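PDB 5N3U: phycocyanobilin lyase subunit alpha from Nostoc sp. PCC 7120, which associates with CpcF to form a lyase and is probably required for chromophorylation of the phycocyanin subunit encoded by cpcA. Local coordinates for residues Glu60-Ala63 / Asp64-Glu67; Pro142-Val145 / Gln146-Ala150. All blocks are in the same frame, centred on the assembly; numbering follows the deposited sequence.

Interaction 1 (Glu60-Ala63 / Asp64-Glu67)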
ATOM      1  N   GLU A  60      -8.087 -21.142 -22.823  1.00 26.98           N
ATOM      2  CA  GLU A  60      -9.192 -21.586 -23.642  1.00 34.17           C
ATOM      3  C   GLU A  60     -10.540 -21.534 -22.903  1.00 35.69           C
ATOM      4  O   GLU A  60     -11.519 -22.045 -23.425  1.00 31.79           O
ATOM      5  CB  GLU A  60      -8.919 -23.031 -24.090  1.00 38.18           C
ATOM      6  CG  GLU A  60      -7.739 -23.015 -25.053  1.00 48.06           C
ATOM      7  CD  GLU A  60      -7.107 -24.389 -25.321  1.00 60.98           C
ATOM      8  OE1 GLU A  60      -6.188 -24.403 -26.162  1.00 68.84           O
ATOM      9  OE2 GLU A  60      -7.485 -25.427 -24.713  1.00 57.20           O
ATOM     10  N   ASP A  61     -10.614 -20.846 -21.751  1.00 32.73           N
ATOM     11  CA  ASP A  61     -11.882 -20.689 -21.051  1.00 28.90           C
ATOM     12  C   ASP A  61     -13.000 -20.209 -21.918  1.00 29.95           C
ATOM     13  O   ASP A  61     -12.898 -19.216 -22.684  1.00 28.32           O
ATOM     14  CB  ASP A  61     -11.746 -19.718 -19.872  1.00 29.65           C
ATOM     15  CG  ASP A  61     -13.019 -19.633 -19.041  1.00 30.36           C
ATOM     16  OD1 ASP A  61     -13.449 -20.722 -18.511  1.00 31.00           O
ATOM     17  OD2 ASP A  61     -13.621 -18.529 -18.954  1.00 24.73           O
ATOM     18  N   GLU A  62     -14.139 -20.863 -21.746  1.00 29.17           N
ATOM     19  CA  GLU A  62     -15.396 -20.372 -22.313  1.00 27.63           C
ATOM     20  C   GLU A  62     -16.480 -19.996 -21.287  1.00 27.69           C
ATOM     21  O   GLU A  62     -17.449 -19.407 -21.709  1.00 35.08           O
ATOM     22  CB  GLU A  62     -16.024 -21.438 -23.248  1.00 34.40           C
ATOM     23  CG  GLU A  62     -15.061 -21.900 -24.317  1.00 36.79           C
ATOM     24  CD  GLU A  62     -14.989 -20.936 -25.493  1.00 41.96           C
ATOM     25  OE1 GLU A  62     -15.636 -19.847 -25.488  1.00 47.86           O
ATOM     26  OE2 GLU A  62     -14.285 -21.268 -26.469  1.00 52.09           O
ATOM     27  N   ALA A  63     -16.341 -20.349 -20.022  1.00 30.73           N
ATOM     28  CA  ALA A  63     -17.367 -20.117 -18.934  1.00 31.29           C
ATOM     29  C   ALA A  63     -17.604 -18.648 -18.630  1.00 38.46           C
ATOM     30  O   ALA A  63     -18.770 -18.182 -18.429  1.00 30.89           O
ATOM     31  CB  ALA A  63     -16.907 -20.799 -17.681  1.00 38.52           C
ATOM     32  N   ASP A  64     -16.518 -17.870 -18.670  1.00 33.20           N
ATOM     33  CA  ASP A  64     -16.606 -16.436 -18.217  1.00 35.54           C
ATOM     34  C   ASP A  64     -16.537 -15.507 -19.425  1.00 28.53           C
ATOM     35  O   ASP A  64     -15.483 -15.497 -20.186  1.00 29.54           O
ATOM     36  CB  ASP A  64     -15.455 -16.138 -17.223  1.00 36.03           C
ATOM     37  CG  ASP A  64     -15.654 -14.821 -16.412  1.00 39.90           C
ATOM     38  OD1 ASP A  64     -16.620 -14.098 -16.722  1.00 34.25           O
ATOM     39  OD2 ASP A  64     -14.866 -14.551 -15.438  1.00 38.76           O
ATOM     40  N   ARG A  65     -17.612 -14.744 -19.622  1.00 25.69           N
ATOM     41  CA  ARG A  65     -17.699 -13.758 -20.675  1.00 27.96           C
ATOM     42  C   ARG A  65     -18.193 -12.443 -20.114  1.00 33.38           C
ATOM     43  O   ARG A  65     -19.002 -12.445 -19.187  1.00 37.53           O
ATOM     44  CB  ARG A  65     -18.637 -14.186 -21.774  1.00 29.83           C
ATOM     45  CG  ARG A  65     -18.353 -15.536 -22.398  1.00 33.38           C
ATOM     46  CD  ARG A  65     -16.960 -15.584 -23.099  1.00 30.66           C
ATOM     47  NE  ARG A  65     -16.842 -14.735 -24.257  1.00 28.55           N
ATOM     48  CZ  ARG A  65     -17.196 -15.091 -25.498  1.00 34.21           C
ATOM     49  NH1 ARG A  65     -17.754 -16.297 -25.752  1.00 33.47           N
ATOM     50  NH2 ARG A  65     -16.971 -14.246 -26.500  1.00 37.67           N
ATOM     51  N   THR A  66     -17.794 -11.340 -20.733  1.00 26.82           N
ATOM     52  CA  THR A  66     -18.233 -10.010 -20.327  1.00 29.11           C
ATOM     53  C   THR A  66     -18.696  -9.219 -21.541  1.00 27.29           C
ATOM     54  O   THR A  66     -18.897  -9.783 -22.603  1.00 28.59           O
ATOM     55  CB  THR A  66     -17.060  -9.310 -19.521  1.00 32.39           C
ATOM     56  OG1 THR A  66     -17.514  -8.109 -18.844  1.00 33.30           O
ATOM     57  CG2 THR A  66     -15.900  -8.882 -20.467  1.00 27.83           C
ATOM     58  N   GLU A  67     -18.826  -7.900 -21.387  1.00 27.50           N
ATOM     59  CA  GLU A  67     -19.124  -6.931 -22.436  1.00 33.03           C
ATOM     60  C   GLU A  67     -18.330  -7.162 -23.711  1.00 35.26           C
ATOM     61  O   GLU A  67     -17.154  -7.526 -23.647  1.00 34.15           O
ATOM     62  CB  GLU A  67     -18.820  -5.484 -21.986  1.00 35.42           C
ATOM     63  CG  GLU A  67     -19.629  -4.994 -20.813  1.00 33.74           C
ATOM     64  CD  GLU A  67     -19.394  -3.498 -20.415  1.00 37.31           C
ATOM     65  OE1 GLU A  67     -18.658  -2.703 -21.040  1.00 38.42           O
ATOM     66  OE2 GLU A  67     -20.017  -3.076 -19.431  1.00 35.39           O
TER
HETATM   67  O   HOH W   1     -12.754 -16.163 -19.823  1.00 23.31           O
HETATM   68  O   HOH W   2     -17.947 -18.440 -24.261  1.00 38.24           O
HETATM   69  O   HOH W   3     -19.866 -15.287 -17.944  1.00 42.61           O
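Asp-61 turns its carboxylate back onto the chain three residues ahead, where Asp-61 OD2 accepts a hydrogen bond from Asp-64 N at 3.0 Å. The N-H arrives on the syn side, 21° out of the carboxylate plane. The other oxygen, Asp-61 OD1, takes a weak bond of 3.3 Å from Ala-63 N, so the two carboxylate oxygens receive successive backbone N-H groups. With chi1 at -175°, CG stands opposite the backbone N, and this swings the group beside its own carbonyl and over the turn. Asp-61 OD2 also accepts from a water 2.7 Å away, which donates in addition to Asp-64 O and closes a small ring of bonds around the bend.

On the other flank, Glu-62 and Arg-65 run alongside each other. Glu-62 OE1 and Arg-65 NH1 are 4.1 Å apart, with OE1 well out of the guanidinium plane; any attraction is probably one of charge, since no N-H points at the oxygen. A water links them by hydrogen bonds: it lies in the guanidinium plane at its edge, accepts from Arg-65 NH1 at 2.6 Å and donates to both Glu-62 OE1 and Glu-62 O. Bends at chi2 and chi3 fold the arginine so that NE and NH2 reach the carbonyls of Gly-70 and Gly-69, while Tyr-71 makes a cation-pi contact.

Asp-64 directs its carboxylate to Lys-137 of the neighbouring beta subunit in a salt bridge. The bend is an Asx-turn-like cap, the aspartate meeting N-H groups two (weakly) and three residues on, in the loop between helices 49-58 and 72-83 of the HEAT-like solenoid, at the CpcE-CpcF interface.

Interaction 2 (Pro142-Val145 / Gln146-Ala150)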
ATOM      1  N   PRO A 142     -12.187   2.504 -25.838  1.00 28.35           N
ATOM      2  CA  PRO A 142     -11.074   3.202 -25.207  1.00 29.15           C
ATOM      3  C   PRO A 142      -9.675   2.621 -25.519  1.00 27.82           C
ATOM      4  O   PRO A 142      -8.869   2.428 -24.603  1.00 31.19           O
ATOM      5  CB  PRO A 142     -11.400   3.014 -23.730  1.00 29.90           C
ATOM      6  CG  PRO A 142     -11.987   1.635 -23.691  1.00 34.62           C
ATOM      7  CD  PRO A 142     -12.774   1.490 -24.968  1.00 32.56           C
ATOM      8  N   HIS A 143      -9.466   2.197 -26.741  1.00 26.46           N
ATOM      9  CA  HIS A 143      -8.252   1.543 -27.141  1.00 24.45           C
ATOM     10  C   HIS A 143      -8.154   1.651 -28.666  1.00 26.24           C
ATOM     11  O   HIS A 143      -9.126   1.869 -29.369  1.00 24.79           O
ATOM     12  CB  HIS A 143      -8.193   0.086 -26.640  1.00 22.90           C
ATOM     13  CG  HIS A 143      -9.319  -0.804 -27.087  1.00 22.51           C
ATOM     14  ND1 HIS A 143      -9.411  -1.311 -28.362  1.00 22.37           N
ATOM     15  CD2 HIS A 143     -10.382  -1.320 -26.411  1.00 24.52           C
ATOM     16  CE1 HIS A 143     -10.473  -2.096 -28.459  1.00 24.43           C
ATOM     17  NE2 HIS A 143     -11.071  -2.111 -27.282  1.00 24.07           N
ATOM     18  N   LEU A 144      -6.967   1.426 -29.190  1.00 26.34           N
ATOM     19  CA  LEU A 144      -6.785   1.322 -30.630  1.00 23.23           C
ATOM     20  C   LEU A 144      -7.195  -0.010 -31.114  1.00 21.22           C
ATOM     21  O   LEU A 144      -7.511  -0.878 -30.301  1.00 25.58           O
ATOM     22  CB  LEU A 144      -5.317   1.593 -30.980  1.00 23.28           C
ATOM     23  CG  LEU A 144      -4.803   2.925 -30.487  1.00 26.29           C
ATOM     24  CD1 LEU A 144      -3.316   3.073 -30.644  1.00 26.22           C
ATOM     25  CD2 LEU A 144      -5.489   4.072 -31.182  1.00 28.91           C
ATOM     26  N   VAL A 145      -7.225  -0.200 -32.427  1.00 21.59           N
ATOM     27  CA  VAL A 145      -7.674  -1.426 -33.005  1.00 22.91           C
ATOM     28  C   VAL A 145      -6.845  -2.653 -32.633  1.00 25.23           C
ATOM     29  O   VAL A 145      -7.389  -3.780 -32.589  1.00 20.42           O
ATOM     30  CB  VAL A 145      -7.891  -1.387 -34.542  1.00 26.86           C
ATOM     31  CG1 VAL A 145      -9.106  -0.537 -34.882  1.00 28.11           C
ATOM     32  CG2 VAL A 145      -6.628  -0.981 -35.279  1.00 24.30           C
ATOM     33  N   GLN A 146      -5.551  -2.411 -32.329  1.00 21.89           N
ATOM     34  CA  GLN A 146      -4.669  -3.460 -31.831  1.00 20.48           C
ATOM     35  C   GLN A 146      -3.843  -2.882 -30.721  1.00 19.31           C
ATOM     36  O   GLN A 146      -3.755  -1.682 -30.570  1.00 19.23           O
ATOM     37  CB  GLN A 146      -3.760  -4.023 -32.953  1.00 19.89           C
ATOM     38  CG  GLN A 146      -4.441  -4.706 -34.139  1.00 21.43           C
ATOM     39  CD  GLN A 146      -5.100  -5.965 -33.704  1.00 22.43           C
ATOM     40  OE1 GLN A 146      -4.928  -6.418 -32.578  1.00 20.21           O
ATOM     41  NE2 GLN A 146      -5.793  -6.576 -34.583  1.00 22.30           N
ATOM     42  N   PRO A 147      -3.297  -3.740 -29.836  1.00 20.65           N
ATOM     43  CA  PRO A 147      -2.486  -3.254 -28.734  1.00 17.81           C
ATOM     44  C   PRO A 147      -1.101  -2.924 -29.265  1.00 18.18           C
ATOM     45  O   PRO A 147      -0.120  -3.671 -29.071  1.00 18.43           O
ATOM     46  CB  PRO A 147      -2.461  -4.442 -27.751  1.00 18.94           C
ATOM     47  CG  PRO A 147      -2.578  -5.634 -28.628  1.00 17.90           C
ATOM     48  CD  PRO A 147      -3.513  -5.194 -29.737  1.00 19.77           C
ATOM     49  N   TYR A 148      -1.011  -1.820 -29.992  1.00 16.35           N
ATOM     50  CA  TYR A 148       0.266  -1.508 -30.675  1.00 17.60           C
ATOM     51  C   TYR A 148       1.404  -1.313 -29.718  1.00 17.22           C
ATOM     52  O   TYR A 148       2.545  -1.759 -30.004  1.00 17.46           O
ATOM     53  CB  TYR A 148       0.071  -0.256 -31.582  1.00 17.43           C
ATOM     54  CG  TYR A 148      -0.841  -0.541 -32.787  1.00 18.39           C
ATOM     55  CD1 TYR A 148      -0.408  -1.346 -33.831  1.00 18.99           C
ATOM     56  CD2 TYR A 148      -2.120  -0.047 -32.832  1.00 19.35           C
ATOM     57  CE1 TYR A 148      -1.175  -1.565 -34.918  1.00 21.74           C
ATOM     58  CE2 TYR A 148      -2.949  -0.325 -33.884  1.00 20.93           C
ATOM     59  CZ  TYR A 148      -2.500  -1.068 -34.916  1.00 21.41           C
ATOM     60  OH  TYR A 148      -3.286  -1.367 -35.986  1.00 20.69           O
ATOM     61  N   GLU A 149       1.161  -0.641 -28.608  1.00 20.18           N
ATOM     62  CA  GLU A 149       2.188  -0.437 -27.648  1.00 20.32           C
ATOM     63  C   GLU A 149       2.888  -1.732 -27.254  1.00 23.97           C
ATOM     64  O   GLU A 149       4.112  -1.852 -27.325  1.00 18.71           O
ATOM     65  CB  GLU A 149       1.625   0.308 -26.432  1.00 24.92           C
ATOM     66  CG  GLU A 149       2.610   0.555 -25.272  1.00 29.78           C
ATOM     67  CD  GLU A 149       2.024   1.452 -24.138  1.00 35.40           C
ATOM     68  OE1 GLU A 149       0.824   1.790 -24.172  1.00 35.94           O
ATOM     69  OE2 GLU A 149       2.787   1.937 -23.258  1.00 26.48           O
ATOM     70  N   ALA A 150       2.099  -2.710 -26.789  1.00 18.48           N
ATOM     71  CA  ALA A 150       2.637  -4.011 -26.355  1.00 19.43           C
ATOM     72  C   ALA A 150       3.205  -4.769 -27.474  1.00 17.03           C
ATOM     73  O   ALA A 150       4.233  -5.417 -27.311  1.00 18.60           O
ATOM     74  CB  ALA A 150       1.490  -4.794 -25.726  1.00 20.53           C
TER
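Between Leu-144 and Tyr-148 the backbone passes through an inverse gamma turn centred on Pro-147, marked by a weak 2.8 Å bond from Tyr-148 N to Gln-146 O, and enters helix 148-157 with the proline at the N-cap. This is the start of a helix in the HEAT-repeat fold, and the loop ahead of it packs on the ring of Tyr-148, the first residue of the helix.

That ring is met at its edge by two aliphatic groups: Leu-144 CD1 lies 4.0 Å from Tyr-148 CD2, and Val-145 CG2 lies 3.4 Å from Tyr-148 OH, close to the ring plane. CG2 gets there because it sits between the backbone N and the carbonyl carbon, with CG1 opposite that carbon (chi1 -70°). Leu-144 runs across the tyrosine at about a right angle, whereas Val-145 lies alongside it. Over one face stands Gln-146 CB, 3.8 Å above the plane and shifted toward the rim.

Beyond CB, Gln-146 bends at chi2 and doubles back beside the Val-145 carbonyl, Gln-146 CD being 3.4 Å from Val-145 O. Arg-105 binds Gln-146 OE1 through NE and, weakly, Val-145 O through NH2, so one guanidinium serves both residues.

Phe-102 stacks on the His-143 ring. The imidazole also bonds to the carbonyl of the next residue: His-143 ND1 donates to Leu-144 O at 2.7 Å, nearly straight at 173°, with the oxygen in the ring plane but the donor raised above the carbonyl plane.

Both interactions lie in loops leading into helices of the same solenoid: residues 60-67 precede helix 72-83, and residues 142-150 run into the start of helix 148-157. Their centres are 21 Å apart and their nearest atoms about 8 Å, so they do not touch. Interaction 1 sits further from the middle of the chain (23 Å against 13 Å) and mixes buried and exposed residues; it is built from carboxylates, a guanidinium, backbone N-H groups and waters. Interaction 2 relies mainly on aliphatic and aromatic packing at a buried tyrosine. The beta subunit meets both loops, by polar contact in interaction 1 and by apolar packing on Pro-142 in interaction 2.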